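Local coordinates for thioesterase superfamily protein (Shewanella loihica, PDB 2PRX), which probably hydrolyses thioesters, as other members of the hotdog-fold thioesterase superfamily do, at residues A[55-67]-A[97-110]. Sequence-based numbering, arbitrary orientation.
Sequences GFVYGGLIASLID and TAALNIDYLAPTPM
Phe56 and Pro109 form a single antiparallel bridge as a non-hydrogen-bonded pair, flanked by the bonds Val57 N to Thr108 O (2.7 Å) and Met110 N to Gly55 O (2.8 Å); beyond it, helix 59-67 passes strand 99-104 at 132°, their axes 10.0 Å apart. The Phe56 ring, with CG beside the backbone N (chi1 -56°), runs alongside Pro107 and sets CD1 3.6 Å from Pro107 CB, while Thr108 O lies at the ring's edge. Were Phe56 cut back to alanine, Pro107 CB would probably lose its aromatic neighbour, and the edge contact at Thr108 O would go with it. Val57 CG2 meets the bent selenomethionine Met110 at CE. Thr108 and Ile62 come tip to tip. Further along, the end of the Tyr104 ring reaches the first turn of the helix, where Tyr104 OH lies 3.4 Å from Ala63 CB and makes a weak hydrogen bond to Gly59 O. The apolar row continues with Ala63 CB on Ile102 CD1 (3.7 Å), Ile66 CD1 facing Ile102, and Ile66 CG2 against Leu100 CD1 (3.7 Å). Asp67 CG, anti to the backbone N (chi1 -178°), carries OD1 to the hydroxyl of Thr97, although the placement of that hydroxyl is less certain. Leu61 and Leu65 instead meet Phe44 of strand 39-44, and residues 99-103 pair antiparallel with a strand of the second subunit. A long helix wrapped by an antiparallel sheet is the hotdog fold, and the edge-to-edge pairing of strand 95-104 with the second subunit is the usual hotdog dimer.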
loop_
_atom_site.group_PDB
_atom_site.type_symbol
_atom_site.label_atom_id
_atom_site.label_comp_id
_atom_site.label_asym_id
_atom_site.label_seq_id
_atom_site.Cartn_x
_atom_site.Cartn_y
_atom_site.Cartn_z
ATOM N N GLY A 55 -12.964 -7.438 -12.551
ATOM C CA GLY A 55 -14.152 -7.144 -11.778
ATOM C C GLY A 55 -13.866 -6.468 -10.449
ATOM O O GLY A 55 -14.819 -6.011 -9.812
ATOM N N PHE A 56 -12.601 -6.447 -10.056
ATOM C CA PHE A 56 -12.173 -5.923 -8.770
ATOM C C PHE A 56 -10.952 -5.008 -8.907
ATOM O O PHE A 56 -10.255 -5.024 -9.921
ATOM C CB PHE A 56 -11.843 -7.041 -7.781
ATOM C CG PHE A 56 -12.974 -8.026 -7.539
ATOM C CD1 PHE A 56 -14.038 -7.734 -6.711
ATOM C CD2 PHE A 56 -12.934 -9.258 -8.178
ATOM C CE1 PHE A 56 -15.057 -8.647 -6.517
ATOM C CE2 PHE A 56 -13.942 -10.180 -7.976
ATOM C CZ PHE A 56 -15.007 -9.883 -7.144
ATOM N N VAL A 57 -10.740 -4.239 -7.861
ATOM C CA VAL A 57 -9.781 -3.174 -7.755
ATOM C C VAL A 57 -8.474 -3.585 -7.092
ATOM O O VAL A 57 -8.444 -4.219 -6.045
ATOM C CB VAL A 57 -10.313 -1.993 -6.909
ATOM C CG1 VAL A 57 -9.170 -1.023 -6.613
ATOM C CG2 VAL A 57 -11.482 -1.314 -7.597
ATOM N N TYR A 58 -7.392 -3.157 -7.741
ATOM C CA TYR A 58 -6.046 -3.430 -7.262
ATOM C C TYR A 58 -5.845 -3.031 -5.814
ATOM O O TYR A 58 -6.118 -1.918 -5.381
ATOM C CB TYR A 58 -5.076 -2.682 -8.191
ATOM C CG TYR A 58 -3.634 -2.912 -7.816
ATOM C CD1 TYR A 58 -3.213 -4.176 -7.435
ATOM C CD2 TYR A 58 -2.739 -1.862 -7.841
ATOM C CE1 TYR A 58 -1.893 -4.393 -7.084
ATOM C CE2 TYR A 58 -1.424 -2.074 -7.498
ATOM C CZ TYR A 58 -1.015 -3.334 -7.122
ATOM O OH TYR A 58 0.304 -3.527 -6.785
ATOM N N GLY A 59 -5.324 -3.944 -5.008
ATOM C CA GLY A 59 -4.944 -3.704 -3.640
ATOM C C GLY A 59 -3.924 -2.610 -3.424
ATOM O O GLY A 59 -4.073 -1.871 -2.435
ATOM N N GLY A 60 -2.912 -2.448 -4.277
ATOM C CA GLY A 60 -1.930 -1.383 -4.185
ATOM C C GLY A 60 -2.572 0.025 -4.226
ATOM O O GLY A 60 -2.149 0.871 -3.476
ATOM N N LEU A 61 -3.492 0.154 -5.174
ATOM C CA LEU A 61 -4.272 1.380 -5.306
ATOM C C LEU A 61 -5.034 1.645 -4.020
ATOM O O LEU A 61 -4.999 2.747 -3.477
ATOM C CB LEU A 61 -5.245 1.300 -6.500
ATOM C CG LEU A 61 -6.095 2.571 -6.646
ATOM C CD1 LEU A 61 -5.234 3.810 -6.842
ATOM C CD2 LEU A 61 -7.060 2.411 -7.802
ATOM N N ILE A 62 -5.724 0.641 -3.505
ATOM C CA ILE A 62 -6.451 0.767 -2.227
ATOM C C ILE A 62 -5.496 1.154 -1.127
ATOM O O ILE A 62 -5.683 2.134 -0.402
ATOM C CB ILE A 62 -7.212 -0.553 -1.970
ATOM C CG1 ILE A 62 -8.232 -0.806 -3.066
ATOM C CG2 ILE A 62 -7.836 -0.599 -0.592
ATOM C CD1 ILE A 62 -9.283 -1.859 -2.820
ATOM N N ALA A 63 -4.384 0.452 -0.951
ATOM C CA ALA A 63 -3.422 0.855 0.063
ATOM C C ALA A 63 -2.882 2.261 -0.185
ATOM O O ALA A 63 -2.556 2.936 0.806
ATOM C CB ALA A 63 -2.249 -0.119 0.133
ATOM N N SER A 64 -2.800 2.657 -1.444
ATOM C CA SER A 64 -2.286 3.967 -1.819
ATOM C C SER A 64 -3.244 5.063 -1.331
ATOM O O SER A 64 -2.728 6.052 -0.793
ATOM C CB SER A 64 -2.072 4.162 -3.314
ATOM O OG SER A 64 -1.221 3.200 -3.902
ATOM N N LEU A 65 -4.539 4.850 -1.539
ATOM C CA LEU A 65 -5.556 5.869 -1.169
ATOM C C LEU A 65 -5.702 5.959 0.326
ATOM O O LEU A 65 -6.007 7.020 0.927
ATOM C CB LEU A 65 -6.878 5.542 -1.858
ATOM C CG LEU A 65 -6.850 5.490 -3.397
ATOM C CD1 LEU A 65 -8.106 4.844 -3.941
ATOM C CD2 LEU A 65 -6.672 6.892 -3.964
ATOM N N ILE A 66 -5.501 4.892 1.082
ATOM C CA ILE A 66 -5.569 5.031 2.540
ATOM C C ILE A 66 -4.428 5.895 3.072
ATOM O O ILE A 66 -4.593 6.747 3.954
ATOM C CB ILE A 66 -5.554 3.650 3.210
ATOM C CG1 ILE A 66 -6.909 2.936 3.153
ATOM C CG2 ILE A 66 -5.024 3.761 4.618
ATOM C CD1 ILE A 66 -6.762 1.431 3.243
ATOM N N ASP A 67 -3.247 5.669 2.510
ATOM C CA ASP A 67 -2.044 6.414 2.857
ATOM C C ASP A 67 -2.215 7.908 2.644
ATOM O O ASP A 67 -1.891 8.725 3.500
ATOM C CB ASP A 67 -0.892 5.901 2.002
ATOM C CG ASP A 67 0.460 6.525 2.241
ATOM O OD1 ASP A 67 0.585 7.427 3.083
ATOM O OD2 ASP A 67 1.415 6.069 1.563
ATOM N N THR A 97 3.902 9.021 6.499
ATOM C CA THR A 97 3.463 7.782 7.130
ATOM C C THR A 97 4.648 7.129 7.825
ATOM O O THR A 97 5.702 7.013 7.206
ATOM C CB THR A 97 2.868 6.794 6.109
ATOM O OG1 THR A 97 1.668 7.320 5.530
ATOM C CG2 THR A 97 2.506 5.488 6.804
ATOM N N ALA A 98 4.516 6.707 9.073
ATOM C CA ALA A 98 5.598 5.993 9.752
ATOM C C ALA A 98 5.290 4.507 9.791
ATOM O O ALA A 98 6.119 3.603 9.650
ATOM C CB ALA A 98 5.821 6.574 11.146
ATOM N N ALA A 99 4.009 4.227 9.975
ATOM C CA ALA A 99 3.491 2.872 9.901
ATOM C C ALA A 99 2.072 2.924 9.345
ATOM O O ALA A 99 1.253 3.807 9.619
ATOM C CB ALA A 99 3.630 2.260 11.273
ATOM N N LEU A 100 1.764 1.958 8.496
ATOM C CA LEU A 100 0.443 1.779 7.924
ATOM C C LEU A 100 0.185 0.261 7.881
ATOM O O LEU A 100 0.923 -0.425 7.167
ATOM C CB LEU A 100 0.247 2.356 6.539
ATOM C CG LEU A 100 -1.155 2.344 5.925
ATOM C CD1 LEU A 100 -2.193 3.030 6.809
ATOM C CD2 LEU A 100 -1.124 3.025 4.561
ATOM N N ASN A 101 -0.779 -0.181 8.644
ATOM C CA ASN A 101 -1.289 -1.523 8.788
ATOM C C ASN A 101 -2.679 -1.603 8.193
ATOM O O ASN A 101 -3.602 -0.825 8.432
ATOM C CB ASN A 101 -1.240 -1.959 10.251
ATOM C CG ASN A 101 0.166 -1.686 10.771
ATOM O OD1 ASN A 101 1.125 -1.923 10.036
ATOM N ND2 ASN A 101 0.263 -1.196 11.995
ATOM N N ILE A 102 -2.833 -2.579 7.304
ATOM C CA ILE A 102 -4.060 -2.693 6.548
ATOM C C ILE A 102 -4.527 -4.151 6.452
ATOM O O ILE A 102 -3.745 -4.992 6.017
ATOM C CB ILE A 102 -3.916 -2.116 5.131
ATOM C CG1 ILE A 102 -3.345 -0.698 5.091
ATOM C CG2 ILE A 102 -5.238 -2.172 4.382
ATOM C CD1 ILE A 102 -3.023 -0.173 3.712
ATOM N N ASP A 103 -5.742 -4.428 6.848
ATOM C CA ASP A 103 -6.582 -5.584 6.798
ATOM C C ASP A 103 -7.565 -5.449 5.636
ATOM O O ASP A 103 -8.373 -4.519 5.575
ATOM C CB ASP A 103 -7.365 -5.761 8.105
ATOM C CG ASP A 103 -6.418 -5.630 9.292
ATOM O OD1 ASP A 103 -5.634 -6.588 9.478
ATOM O OD2 ASP A 103 -6.455 -4.585 9.982
ATOM N N TYR A 104 -7.481 -6.408 4.736
ATOM C CA TYR A 104 -8.319 -6.505 3.556
ATOM C C TYR A 104 -9.537 -7.360 3.849
ATOM O O TYR A 104 -9.528 -8.579 3.866
ATOM C CB TYR A 104 -7.453 -7.046 2.417
ATOM C CG TYR A 104 -6.438 -6.019 1.968
ATOM C CD1 TYR A 104 -6.769 -5.072 1.001
ATOM C CD2 TYR A 104 -5.178 -5.972 2.517
ATOM C CE1 TYR A 104 -5.840 -4.129 0.598
ATOM C CE2 TYR A 104 -4.241 -5.042 2.123
ATOM C CZ TYR A 104 -4.579 -4.110 1.156
ATOM O OH TYR A 104 -3.642 -3.183 0.762
ATOM N N LEU A 105 -10.665 -6.709 4.112
ATOM C CA LEU A 105 -11.838 -7.369 4.657
ATOM C C LEU A 105 -12.696 -8.010 3.582
ATOM O O LEU A 105 -13.440 -8.956 3.859
ATOM C CB LEU A 105 -12.637 -6.339 5.494
ATOM C CG LEU A 105 -11.846 -5.713 6.638
ATOM C CD1 LEU A 105 -12.657 -4.675 7.410
ATOM C CD2 LEU A 105 -11.350 -6.786 7.599
ATOM N N ALA A 106 -12.604 -7.502 2.353
ATOM C CA ALA A 106 -13.341 -8.074 1.231
ATOM C C ALA A 106 -12.772 -7.612 -0.101
ATOM O O ALA A 106 -12.033 -6.628 -0.186
ATOM C CB ALA A 106 -14.819 -7.699 1.326
ATOM N N PRO A 107 -13.115 -8.317 -1.177
ATOM C CA PRO A 107 -12.733 -7.840 -2.509
ATOM C C PRO A 107 -13.475 -6.533 -2.837
ATOM O O PRO A 107 -14.639 -6.368 -2.454
ATOM C CB PRO A 107 -13.176 -8.946 -3.450
ATOM C CG PRO A 107 -13.784 -10.027 -2.629
ATOM C CD PRO A 107 -13.851 -9.588 -1.209
ATOM N N THR A 108 -12.771 -5.648 -3.519
ATOM C CA THR A 108 -13.264 -4.304 -3.863
ATOM C C THR A 108 -13.715 -4.256 -5.310
ATOM O O THR A 108 -12.889 -4.276 -6.221
ATOM C CB THR A 108 -12.197 -3.231 -3.624
ATOM O OG1 THR A 108 -11.696 -3.379 -2.284
ATOM C CG2 THR A 108 -12.804 -1.834 -3.676
ATOM N N PRO A 109 -15.024 -4.230 -5.544
ATOM C CA PRO A 109 -15.548 -4.215 -6.912
ATOM C C PRO A 109 -15.054 -3.046 -7.744
ATOM O O PRO A 109 -14.850 -1.915 -7.302
ATOM C CB PRO A 109 -17.062 -4.088 -6.718
ATOM C CG PRO A 109 -17.284 -4.676 -5.367
ATOM C CD PRO A 109 -16.100 -4.251 -4.541
HETATM N N MSE A 110 -14.843 -3.365 -9.025
HETATM C CA MSE A 110 -14.450 -2.376 -10.005
HETATM C C MSE A 110 -15.701 -1.619 -10.476
HETATM O O MSE A 110 -16.784 -2.198 -10.417
HETATM C CB MSE A 110 -13.747 -2.990 -11.209
HETATM C CG MSE A 110 -13.414 -2.035 -12.344
HETATM SE SE MSE A 110 -12.303 -0.547 -11.783
HETATM C CE MSE A 110 -10.813 -1.744 -11.544
#